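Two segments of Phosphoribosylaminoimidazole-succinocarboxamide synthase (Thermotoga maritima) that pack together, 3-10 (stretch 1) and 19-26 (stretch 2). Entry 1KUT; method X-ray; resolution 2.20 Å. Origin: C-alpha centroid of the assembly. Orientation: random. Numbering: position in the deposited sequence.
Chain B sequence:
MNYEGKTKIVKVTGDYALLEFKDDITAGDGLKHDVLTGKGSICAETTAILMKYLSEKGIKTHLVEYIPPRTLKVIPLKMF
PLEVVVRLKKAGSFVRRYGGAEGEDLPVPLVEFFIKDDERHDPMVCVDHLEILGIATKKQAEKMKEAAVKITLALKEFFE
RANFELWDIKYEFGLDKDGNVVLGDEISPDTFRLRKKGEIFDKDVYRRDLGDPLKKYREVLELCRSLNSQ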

# COMPACT_ATOMS: atom_id res chain seq x y z
N TYR B 3 26.31 9.83 -10.33
CA TYR B 3 25.35 9.43 -9.30
C TYR B 3 25.80 8.23 -8.44
O TYR B 3 26.04 7.14 -8.95
CB TYR B 3 24.01 9.12 -9.96
CG TYR B 3 22.95 8.60 -9.04
CD1 TYR B 3 22.66 9.24 -7.83
CD2 TYR B 3 22.18 7.49 -9.40
CE1 TYR B 3 21.61 8.81 -7.01
CE2 TYR B 3 21.13 7.04 -8.59
CZ TYR B 3 20.85 7.70 -7.40
OH TYR B 3 19.80 7.27 -6.62
N GLU B 4 25.90 8.45 -7.12
CA GLU B 4 26.31 7.38 -6.22
C GLU B 4 25.20 6.93 -5.28
O GLU B 4 24.84 7.65 -4.34
CB GLU B 4 27.55 7.79 -5.39
CG GLU B 4 27.98 6.73 -4.36
CD GLU B 4 29.38 6.96 -3.77
OE1 GLU B 4 29.83 6.11 -2.97
OE2 GLU B 4 30.03 7.97 -4.12
N GLY B 5 24.66 5.73 -5.54
CA GLY B 5 23.62 5.15 -4.71
C GLY B 5 24.23 4.35 -3.57
O GLY B 5 25.42 4.51 -3.28
N LYS B 6 23.46 3.49 -2.92
CA LYS B 6 23.99 2.72 -1.78
C LYS B 6 24.93 1.55 -2.10
O LYS B 6 25.86 1.29 -1.33
CB LYS B 6 22.84 2.24 -0.89
N THR B 7 24.69 0.83 -3.20
CA THR B 7 25.55 -0.31 -3.54
C THR B 7 26.25 -0.18 -4.88
O THR B 7 27.09 -1.02 -5.25
CB THR B 7 24.76 -1.64 -3.57
OG1 THR B 7 23.95 -1.71 -4.75
CG2 THR B 7 23.87 -1.74 -2.34
N LYS B 8 25.91 0.86 -5.62
CA LYS B 8 26.53 1.06 -6.91
C LYS B 8 26.52 2.52 -7.32
O LYS B 8 25.76 3.33 -6.78
CB LYS B 8 25.84 0.19 -7.97
CG LYS B 8 24.35 0.23 -7.91
CD LYS B 8 23.75 -0.89 -8.73
CE LYS B 8 22.28 -1.06 -8.39
NZ LYS B 8 22.09 -1.42 -6.96
N ILE B 9 27.40 2.83 -8.27
CA ILE B 9 27.56 4.17 -8.80
C ILE B 9 27.27 4.12 -10.30
O ILE B 9 27.75 3.24 -11.02
CB ILE B 9 29.02 4.64 -8.61
CG1 ILE B 9 29.45 4.44 -7.16
CG2 ILE B 9 29.15 6.11 -8.97
CD1 ILE B 9 30.95 4.56 -6.95
N VAL B 10 26.46 5.07 -10.78
CA VAL B 10 26.16 5.11 -12.19
C VAL B 10 26.86 6.31 -12.82
O VAL B 10 26.86 7.41 -12.27
CB VAL B 10 24.64 5.19 -12.46
CG1 VAL B 10 24.12 6.56 -12.08
CG2 VAL B 10 24.35 4.90 -13.91
N LEU B 19 27.65 1.23 -14.90
CA LEU B 19 27.14 0.98 -13.57
C LEU B 19 28.20 0.19 -12.81
O LEU B 19 28.45 -1.00 -13.10
CB LEU B 19 25.83 0.19 -13.66
CG LEU B 19 25.11 -0.19 -12.36
CD1 LEU B 19 24.79 1.06 -11.55
CD2 LEU B 19 23.82 -0.93 -12.71
N GLU B 20 28.85 0.85 -11.87
CA GLU B 20 29.88 0.20 -11.08
C GLU B 20 29.35 -0.27 -9.75
O GLU B 20 28.77 0.51 -8.98
CB GLU B 20 31.05 1.14 -10.83
CG GLU B 20 32.11 0.51 -9.96
CD GLU B 20 33.27 1.44 -9.71
OE1 GLU B 20 34.19 1.05 -8.97
OE2 GLU B 20 33.25 2.56 -10.27
N PHE B 21 29.56 -1.54 -9.46
CA PHE B 21 29.08 -2.09 -8.21
C PHE B 21 30.10 -1.88 -7.10
O PHE B 21 31.27 -2.19 -7.28
CB PHE B 21 28.75 -3.57 -8.39
CG PHE B 21 27.49 -3.83 -9.18
CD1 PHE B 21 27.34 -3.32 -10.47
CD2 PHE B 21 26.43 -4.55 -8.62
CE1 PHE B 21 26.17 -3.54 -11.19
CE2 PHE B 21 25.26 -4.76 -9.34
CZ PHE B 21 25.13 -4.26 -10.62
N LYS B 22 29.65 -1.34 -5.98
CA LYS B 22 30.53 -1.10 -4.84
C LYS B 22 30.55 -2.34 -3.94
O LYS B 22 29.83 -3.30 -4.20
CB LYS B 22 30.05 0.12 -4.04
CG LYS B 22 30.26 1.45 -4.76
CD LYS B 22 29.92 2.64 -3.86
CE LYS B 22 28.42 2.74 -3.60
NZ LYS B 22 28.08 3.93 -2.73
N ASP B 23 31.35 -2.30 -2.88
CA ASP B 23 31.47 -3.44 -1.97
C ASP B 23 30.73 -3.24 -0.65
O ASP B 23 30.84 -4.06 0.26
CB ASP B 23 32.94 -3.72 -1.68
CG ASP B 23 33.74 -4.00 -2.93
OD1 ASP B 23 34.97 -3.82 -2.90
OD2 ASP B 23 33.14 -4.40 -3.95
N ASP B 24 29.97 -2.15 -0.56
CA ASP B 24 29.20 -1.80 0.64
C ASP B 24 28.05 -2.76 0.98
O ASP B 24 27.67 -3.61 0.17
CB ASP B 24 28.61 -0.39 0.49
CG ASP B 24 29.64 0.63 0.02
OD1 ASP B 24 29.24 1.77 -0.30
OD2 ASP B 24 30.85 0.30 -0.01
N ILE B 25 27.50 -2.61 2.18
CA ILE B 25 26.37 -3.43 2.64
C ILE B 25 25.38 -2.53 3.37
O ILE B 25 25.71 -1.40 3.73
CB ILE B 25 26.82 -4.53 3.63
CG1 ILE B 25 27.96 -5.35 3.02
CG2 ILE B 25 25.62 -5.42 3.98
CD1 ILE B 25 27.57 -6.12 1.76
N THR B 26 24.16 -3.02 3.58
CA THR B 26 23.12 -2.25 4.28
C THR B 26 22.39 -3.12 5.31
O THR B 26 22.70 -4.33 5.38
CB THR B 26 22.08 -1.68 3.29
OG1 THR B 26 21.46 -2.76 2.58
CG2 THR B 26 22.75 -0.74 2.30

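What holds the two backbones together? Strands 8-10 and 19-21 run antiparallel, and I9 and E20 form the hydrogen-bonded pair: I9 N donates to E20 O and E20 N to I9 O, both at 2.8 Å. Just beyond the strand, K22 N reaches T7 O at 2.7 Å.

Why does K22 adopt its bent conformation? Its CB points toward stretch 1, and chi1 and chi3 are both m while chi2 and chi4 are t. This path brings the ammonium to the turn, where K22 NZ lies 2.8 Å from E4 OE1, in a salt bridge, and 2.8 Å from G5 O. E4 meets it with an extended side chain, all three chi angles near 180°. K22 NZ also makes a weak hydrogen bond, part of a salt bridge, to D24 OD1 at 3.5 Å. K22 CD packs 3.8 Å from I9 CD1.

What does the K8 side chain do on the face it shares with F21, V10 and L19? With chi1 p and the next two angles t, it lays K8 CD over the F21 ring, 4.2 Å from the centroid and 15° off the normal, a CH-pi contact. K8 CD also lies 3.6 Å from L19 CD1, which also approaches V10 CB at 4.2 Å. A final m turn at chi4 accompanies the hydrogen bond from K8 NZ to T7 OG1, 2.9 Å long.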